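Local coordinates for segregation and condensation protein A (Pyrococcus furiosus, PDB 5XNS) that probably serves as the kleisin subunit of an SMC condensin-like complex in chromosome segregation, its C-terminal winged-helix domain, the part modelled here, binding the SMC partner, at residues B[25-29]-B[41-45]; B[51-55]-B[66-70]. All coordinates share one frame; numbering follows the deposited sequence.

Contact 1: B[25-29]-B[41-45]; sequences KFWDL and TFLYL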
ATOM      1  N   LYS B  25      -4.784  13.051  33.736  1.00 27.18           N
ATOM      2  CA  LYS B  25      -4.950  13.450  32.337  1.00 30.63           C
ATOM      3  C   LYS B  25      -3.637  13.310  31.564  1.00 31.50           C
ATOM      4  O   LYS B  25      -2.589  13.790  32.006  1.00 31.51           O
ATOM      5  CB  LYS B  25      -5.430  14.903  32.242  1.00 32.53           C
ATOM      6  CG  LYS B  25      -6.801  15.198  32.836  1.00 42.57           C
ATOM      7  CD  LYS B  25      -7.159  16.684  32.672  1.00 42.80           C
ATOM      8  CE  LYS B  25      -8.538  16.983  33.259  1.00 53.93           C
ATOM      9  NZ  LYS B  25      -8.987  18.384  32.998  1.00 57.35           N
ATOM     10  N   PHE B  26      -3.706  12.672  30.392  1.00 33.83           N
ATOM     11  CA  PHE B  26      -2.550  12.609  29.499  1.00 30.37           C
ATOM     12  C   PHE B  26      -1.935  13.987  29.299  1.00 31.34           C
ATOM     13  O   PHE B  26      -0.712  14.145  29.393  1.00 28.71           O
ATOM     14  CB  PHE B  26      -2.939  11.993  28.144  1.00 28.39           C
ATOM     15  CG  PHE B  26      -1.843  12.073  27.095  1.00 25.78           C
ATOM     16  CD1 PHE B  26      -0.644  11.404  27.274  1.00 27.50           C
ATOM     17  CD2 PHE B  26      -2.021  12.822  25.937  1.00 31.41           C
ATOM     18  CE1 PHE B  26       0.368  11.461  26.309  1.00 28.73           C
ATOM     19  CE2 PHE B  26      -1.006  12.904  24.958  1.00 26.18           C
ATOM     20  CZ  PHE B  26       0.191  12.217  25.149  1.00 28.29           C
ATOM     21  N   TRP B  27      -2.768  15.006  29.030  1.00 28.16           N
ATOM     22  CA  TRP B  27      -2.229  16.335  28.747  1.00 32.15           C
ATOM     23  C   TRP B  27      -1.313  16.818  29.864  1.00 32.55           C
ATOM     24  O   TRP B  27      -0.310  17.489  29.607  1.00 35.63           O
ATOM     25  CB  TRP B  27      -3.346  17.363  28.536  1.00 37.41           C
ATOM     26  CG  TRP B  27      -4.354  17.039  27.472  1.00 39.17           C
ATOM     27  CD1 TRP B  27      -5.719  17.134  27.583  1.00 39.19           C
ATOM     28  CD2 TRP B  27      -4.093  16.586  26.137  1.00 37.31           C
ATOM     29  NE1 TRP B  27      -6.316  16.761  26.405  1.00 40.54           N
ATOM     30  CE2 TRP B  27      -5.344  16.419  25.500  1.00 38.72           C
ATOM     31  CE3 TRP B  27      -2.927  16.303  25.417  1.00 35.03           C
ATOM     32  CZ2 TRP B  27      -5.459  15.974  24.176  1.00 39.78           C
ATOM     33  CZ3 TRP B  27      -3.046  15.855  24.114  1.00 33.34           C
ATOM     34  CH2 TRP B  27      -4.303  15.699  23.503  1.00 31.88           C
ATOM     35  N   ASP B  28      -1.643  16.490  31.113  1.00 34.20           N
ATOM     36  CA  ASP B  28      -0.843  16.970  32.235  1.00 36.39           C
ATOM     37  C   ASP B  28       0.504  16.272  32.331  1.00 34.77           C
ATOM     38  O   ASP B  28       1.349  16.693  33.133  1.00 33.40           O
ATOM     39  CB  ASP B  28      -1.599  16.782  33.557  1.00 35.48           C
ATOM     40  CG  ASP B  28      -2.848  17.654  33.660  1.00 37.20           C
ATOM     41  OD1 ASP B  28      -3.039  18.577  32.826  1.00 39.43           O
ATOM     42  OD2 ASP B  28      -3.628  17.418  34.607  1.00 37.70           O
ATOM     43  N   LEU B  29       0.710  15.209  31.557  1.00 33.36           N
ATOM     44  CA  LEU B  29       1.938  14.427  31.593  1.00 33.09           C
ATOM     45  C   LEU B  29       2.953  14.852  30.545  1.00 31.18           C
ATOM     46  O   LEU B  29       4.124  14.502  30.674  1.00 29.95           O
ATOM     47  CB  LEU B  29       1.620  12.938  31.409  1.00 30.09           C
ATOM     48  CG  LEU B  29       1.626  12.003  32.631  1.00 36.69           C
ATOM     49  CD1 LEU B  29       1.543  12.752  33.951  1.00 33.37           C
ATOM     50  CD2 LEU B  29       0.532  10.952  32.526  1.00 28.78           C
ATOM     51  N   THR B  41       5.692  10.831  24.860  1.00 25.99           N
ATOM     52  CA  THR B  41       4.949  10.587  26.092  1.00 26.05           C
ATOM     53  C   THR B  41       3.893   9.513  25.870  1.00 27.50           C
ATOM     54  O   THR B  41       3.775   8.566  26.658  1.00 23.35           O
ATOM     55  CB  THR B  41       4.291  11.880  26.585  1.00 25.86           C
ATOM     56  OG1 THR B  41       5.262  12.937  26.614  1.00 24.35           O
ATOM     57  CG2 THR B  41       3.690  11.683  27.995  1.00 27.15           C
ATOM     58  N   PHE B  42       3.120   9.647  24.787  1.00 22.71           N
ATOM     59  CA  PHE B  42       2.103   8.656  24.453  1.00 23.84           C
ATOM     60  C   PHE B  42       2.731   7.268  24.314  1.00 27.85           C
ATOM     61  O   PHE B  42       2.251   6.288  24.908  1.00 24.63           O
ATOM     62  CB  PHE B  42       1.395   9.094  23.168  1.00 22.78           C
ATOM     63  CG  PHE B  42       0.187   8.276  22.807  1.00 27.35           C
ATOM     64  CD1 PHE B  42      -0.732   7.886  23.778  1.00 29.13           C
ATOM     65  CD2 PHE B  42      -0.058   7.934  21.476  1.00 24.37           C
ATOM     66  CE1 PHE B  42      -1.853   7.138  23.431  1.00 32.42           C
ATOM     67  CE2 PHE B  42      -1.182   7.200  21.117  1.00 25.61           C
ATOM     68  CZ  PHE B  42      -2.084   6.799  22.095  1.00 27.26           C
ATOM     69  N   LEU B  43       3.853   7.185  23.589  1.00 24.26           N
ATOM     70  CA  LEU B  43       4.522   5.905  23.360  1.00 25.79           C
ATOM     71  C   LEU B  43       4.979   5.271  24.668  1.00 27.12           C
ATOM     72  O   LEU B  43       4.756   4.077  24.905  1.00 26.55           O
ATOM     73  CB  LEU B  43       5.716   6.100  22.425  1.00 24.60           C
ATOM     74  CG  LEU B  43       6.475   4.859  21.949  1.00 27.29           C
ATOM     75  CD1 LEU B  43       5.596   3.994  21.078  1.00 25.53           C
ATOM     76  CD2 LEU B  43       7.701   5.303  21.161  1.00 26.90           C
ATOM     77  N   TYR B  44       5.629   6.059  25.530  1.00 25.80           N
ATOM     78  CA  TYR B  44       6.121   5.527  26.796  1.00 25.12           C
ATOM     79  C   TYR B  44       4.971   4.992  27.646  1.00 26.73           C
ATOM     80  O   TYR B  44       5.102   3.947  28.300  1.00 23.98           O
ATOM     81  CB  TYR B  44       6.910   6.614  27.531  1.00 28.93           C
ATOM     82  CG  TYR B  44       8.249   6.930  26.868  1.00 31.15           C
ATOM     83  CD1 TYR B  44       8.670   6.229  25.745  1.00 31.44           C
ATOM     84  CD2 TYR B  44       9.087   7.905  27.373  1.00 32.37           C
ATOM     85  CE1 TYR B  44       9.880   6.496  25.141  1.00 34.37           C
ATOM     86  CE2 TYR B  44      10.303   8.185  26.776  1.00 34.89           C
ATOM     87  CZ  TYR B  44      10.696   7.477  25.660  1.00 39.60           C
ATOM     88  OH  TYR B  44      11.909   7.751  25.051  1.00 49.88           O
ATOM     89  N   LEU B  45       3.824   5.678  27.623  1.00 22.22           N
ATOM     90  CA  LEU B  45       2.650   5.156  28.306  1.00 26.40           C
ATOM     91  C   LEU B  45       2.185   3.843  27.672  1.00 28.11           C
ATOM     92  O   LEU B  45       1.852   2.887  28.384  1.00 26.52           O
ATOM     93  CB  LEU B  45       1.542   6.204  28.305  1.00 22.97           C
ATOM     94  CG  LEU B  45       1.843   7.415  29.190  1.00 25.63           C
ATOM     95  CD1 LEU B  45       0.870   8.538  28.882  1.00 28.67           C
ATOM     96  CD2 LEU B  45       1.827   7.054  30.695  1.00 25.60           C
TER
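F26 lays its ring against helix 35-50, presenting a face to the edge of F42 and its own rim to the helix. The two rings form an edge-to-face (T-shaped) pair, centroids 5.9 Å apart and planes at 65°. With CG anti to the backbone N (chi1 172°), the F26 ring leaves its own short turn and reaches across to residues 41-45. There the F42 backbone N sits at the ring edge, near its plane, 3.6 Å from F26 CE1, while F26 CZ touches F42 CB. L45 comes to the same rim with one methyl, CD1, 3.6 Å from F26 CD1. T41 approaches obliquely, its CG2 3.7 Å from F26 CE1. That methyl, T41 CG2, also lies 3.9 Å from L29 O; the hydroxyl of T41 is used elsewhere, bonding to the carbonyl of I37 one turn back in the helix. Across these segments the contact is all van der Waals and aromatic, with no hydrogen bond. F26 fills this place with its ring, and an alanine here is likely to leave the F42 edge without its aromatic face and open a gap beside the T41 and L45 methyls. The turn itself follows strand 24-25, and F26 is hydrogen-bonded through its backbone to I65. L29 continues the packing onto V13 of helix 3-20 and, together with L45, onto V67 of strand 65-69, while apolar side chains of the other protein in the assembly pack on F26 and F42.

Contact 2: B[51-55]-B[66-70]; sequences MGRVE and LVVPM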
ATOM      1  N   MET B  51       3.176  -3.635  29.436  1.00 35.77           N
ATOM      2  CA  MET B  51       3.783  -4.364  30.542  1.00 38.43           C
ATOM      3  C   MET B  51       2.872  -4.473  31.757  1.00 38.45           C
ATOM      4  O   MET B  51       3.298  -5.018  32.780  1.00 38.91           O
ATOM      5  CB  MET B  51       5.094  -3.701  30.979  1.00 38.41           C
ATOM      6  CG  MET B  51       6.140  -3.581  29.910  1.00 36.07           C
ATOM      7  SD  MET B  51       7.556  -2.625  30.519  1.00 56.49           S
ATOM      8  CE  MET B  51       6.919  -0.970  30.586  1.00 42.44           C
ATOM      9  N   GLY B  52       1.647  -3.960  31.679  1.00 38.47           N
ATOM     10  CA  GLY B  52       0.724  -4.058  32.787  1.00 33.99           C
ATOM     11  C   GLY B  52       0.985  -3.114  33.941  1.00 38.62           C
ATOM     12  O   GLY B  52       0.412  -3.309  35.015  1.00 37.12           O
ATOM     13  N   ARG B  53       1.816  -2.080  33.757  1.00 36.11           N
ATOM     14  CA  ARG B  53       2.126  -1.170  34.857  1.00 35.97           C
ATOM     15  C   ARG B  53       1.199   0.033  34.943  1.00 38.17           C
ATOM     16  O   ARG B  53       1.070   0.616  36.031  1.00 38.12           O
ATOM     17  CB  ARG B  53       3.575  -0.696  34.774  1.00 37.34           C
ATOM     18  CG  ARG B  53       4.556  -1.823  34.695  1.00 44.39           C
ATOM     19  CD  ARG B  53       5.961  -1.377  35.057  1.00 53.08           C
ATOM     20  NE  ARG B  53       6.877  -2.514  35.006  1.00 63.36           N
ATOM     21  CZ  ARG B  53       6.967  -3.451  35.955  1.00 69.73           C
ATOM     22  NH1 ARG B  53       6.206  -3.385  37.048  1.00 61.99           N
ATOM     23  NH2 ARG B  53       7.835  -4.466  35.812  1.00 67.90           N
ATOM     24  N   VAL B  54       0.552   0.429  33.841  1.00 33.09           N
ATOM     25  CA  VAL B  54      -0.482   1.453  33.870  1.00 32.55           C
ATOM     26  C   VAL B  54      -1.646   0.983  33.013  1.00 34.44           C
ATOM     27  O   VAL B  54      -1.514   0.090  32.174  1.00 33.04           O
ATOM     28  CB  VAL B  54      -0.001   2.835  33.370  1.00 31.37           C
ATOM     29  CG1 VAL B  54       1.280   3.251  34.075  1.00 35.29           C
ATOM     30  CG2 VAL B  54       0.171   2.818  31.843  1.00 27.38           C
ATOM     31  N   GLU B  55      -2.791   1.617  33.223  1.00 32.57           N
ATOM     32  CA  GLU B  55      -3.964   1.459  32.381  1.00 36.31           C
ATOM     33  C   GLU B  55      -4.281   2.796  31.723  1.00 35.18           C
ATOM     34  O   GLU B  55      -4.302   3.830  32.397  1.00 35.49           O
ATOM     35  CB  GLU B  55      -5.139   0.974  33.213  1.00 38.20           C
ATOM     36  CG  GLU B  55      -6.491   1.316  32.664  1.00 46.48           C
ATOM     37  CD  GLU B  55      -7.537   0.297  33.096  1.00 60.49           C
ATOM     38  OE1 GLU B  55      -8.537   0.119  32.356  1.00 62.84           O
ATOM     39  OE2 GLU B  55      -7.326  -0.344  34.162  1.00 62.53           O
ATOM     40  N   LEU B  66      -6.836   9.349  29.931  1.00 28.19           N
ATOM     41  CA  LEU B  66      -6.456   9.328  31.339  1.00 31.83           C
ATOM     42  C   LEU B  66      -5.562   8.129  31.622  1.00 28.14           C
ATOM     43  O   LEU B  66      -5.597   7.121  30.916  1.00 31.41           O
ATOM     44  CB  LEU B  66      -7.674   9.257  32.262  1.00 31.99           C
ATOM     45  CG  LEU B  66      -8.780  10.259  31.978  1.00 36.50           C
ATOM     46  CD1 LEU B  66     -10.035   9.788  32.674  1.00 35.15           C
ATOM     47  CD2 LEU B  66      -8.371  11.654  32.451  1.00 35.54           C
ATOM     48  N   VAL B  67      -4.783   8.235  32.694  1.00 27.97           N
ATOM     49  CA  VAL B  67      -3.794   7.229  33.057  1.00 27.07           C
ATOM     50  C   VAL B  67      -3.980   6.844  34.517  1.00 32.52           C
ATOM     51  O   VAL B  67      -4.085   7.717  35.389  1.00 31.96           O
ATOM     52  CB  VAL B  67      -2.358   7.738  32.836  1.00 26.02           C
ATOM     53  CG1 VAL B  67      -1.349   6.618  33.116  1.00 26.65           C
ATOM     54  CG2 VAL B  67      -2.204   8.298  31.417  1.00 26.99           C
ATOM     55  N   VAL B  68      -3.980   5.544  34.786  1.00 27.99           N
ATOM     56  CA  VAL B  68      -4.011   5.053  36.156  1.00 33.06           C
ATOM     57  C   VAL B  68      -2.902   4.023  36.308  1.00 34.66           C
ATOM     58  O   VAL B  68      -2.786   3.121  35.467  1.00 35.85           O
ATOM     59  CB  VAL B  68      -5.384   4.460  36.505  1.00 35.92           C
ATOM     60  CG1 VAL B  68      -5.361   3.855  37.902  1.00 35.76           C
ATOM     61  CG2 VAL B  68      -6.448   5.531  36.402  1.00 35.05           C
ATOM     62  N   PRO B  69      -2.056   4.119  37.335  1.00 34.14           N
ATOM     63  CA  PRO B  69      -1.038   3.081  37.540  1.00 39.81           C
ATOM     64  C   PRO B  69      -1.663   1.802  38.079  1.00 40.95           C
ATOM     65  O   PRO B  69      -2.739   1.816  38.683  1.00 38.18           O
ATOM     66  CB  PRO B  69      -0.074   3.715  38.551  1.00 34.57           C
ATOM     67  CG  PRO B  69      -0.912   4.720  39.290  1.00 34.63           C
ATOM     68  CD  PRO B  69      -1.921   5.239  38.285  1.00 33.94           C
ATOM     69  N   MET B  70      -1.000   0.682  37.798  1.00 41.73           N
ATOM     70  CA  MET B  70      -1.447  -0.637  38.258  1.00 45.52           C
ATOM     71  C   MET B  70      -0.449  -1.221  39.243  1.00 52.90           C
ATOM     72  O   MET B  70       0.698  -0.759  39.326  1.00 53.33           O
ATOM     73  CB  MET B  70      -1.625  -1.619  37.093  1.00 44.94           C
ATOM     74  CG  MET B  70      -2.169  -0.991  35.832  1.00 47.41           C
ATOM     75  SD  MET B  70      -3.968  -1.001  35.774  1.00 69.38           S
ATOM     76  CE  MET B  70      -4.250  -2.564  34.937  1.00 55.28           C
TER
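M70 folds over E55 at an oblique angle, with its sulfur resting on the base of the glutamate side chain: M70 SD is 3.4 Å from E55 CB. E55 runs out extended, and E55 OE2 passes 3.8 Å from M70 SD. Chi1 (-37°) sets M70 CG over the V54 backbone, 3.5 Å from V54 C; the bend at chi2 (-89°) then carries SD across to E55. At the near end of M70, CB sits against G52 O. G52, just after helix 35-50, closes it off in a Schellman motif, its positive phi swinging the chain round toward strand 54-58. That strand and 65-69 make an antiparallel hairpin, consistent with the wing of the winged-helix domain expected at the C-terminal end of ScpA-type kleisins. E55 and V68 are its hydrogen-bonded pair: E55 N gives a nearly straight bond to V68 O (2.7 Å, 171° at the hydrogen), and V68 N returns one to E55 O in the carbonyl plane. The next bond along, M70 N to R53 O, is also 2.7 Å, but the donor stands above the carbonyl plane. V54 and P69 form the non-hydrogen-bonded pair between them, with side chains on the sheet face away from E55 and V68. V54 meets V67 diagonally on the neighbouring strand, V54 CB lying 4.0 Å from V67 CG1. Beneath them, V54 packs on L48 and V67 on L45 of helix 35-50, and P69 on V13 and Y17 of helix 3-20.

Contact 1 lies near the centre of the chain, and every residue that touches in it is buried. Contact 2 sits farther out, with an inner face of V54 and V67 and a more open end at G52, R53 and M70. Their chemistry follows: side-chain aromatic and methyl packing at 25-29 with 41-45, but a ladder of backbone hydrogen bonds, with a methionine laid over it, at 51-55 with 66-70. The two are in series along the chain, yet they meet in space, since V67 CG2 packs against both L29 and L45, and V54 reaches the backbone of L45. Helix 35-50 supplies one side of contact 1 and, through L45 and L48, lies against V67 and V54 of contact 2, while the second protein chain touches contact 1 alone.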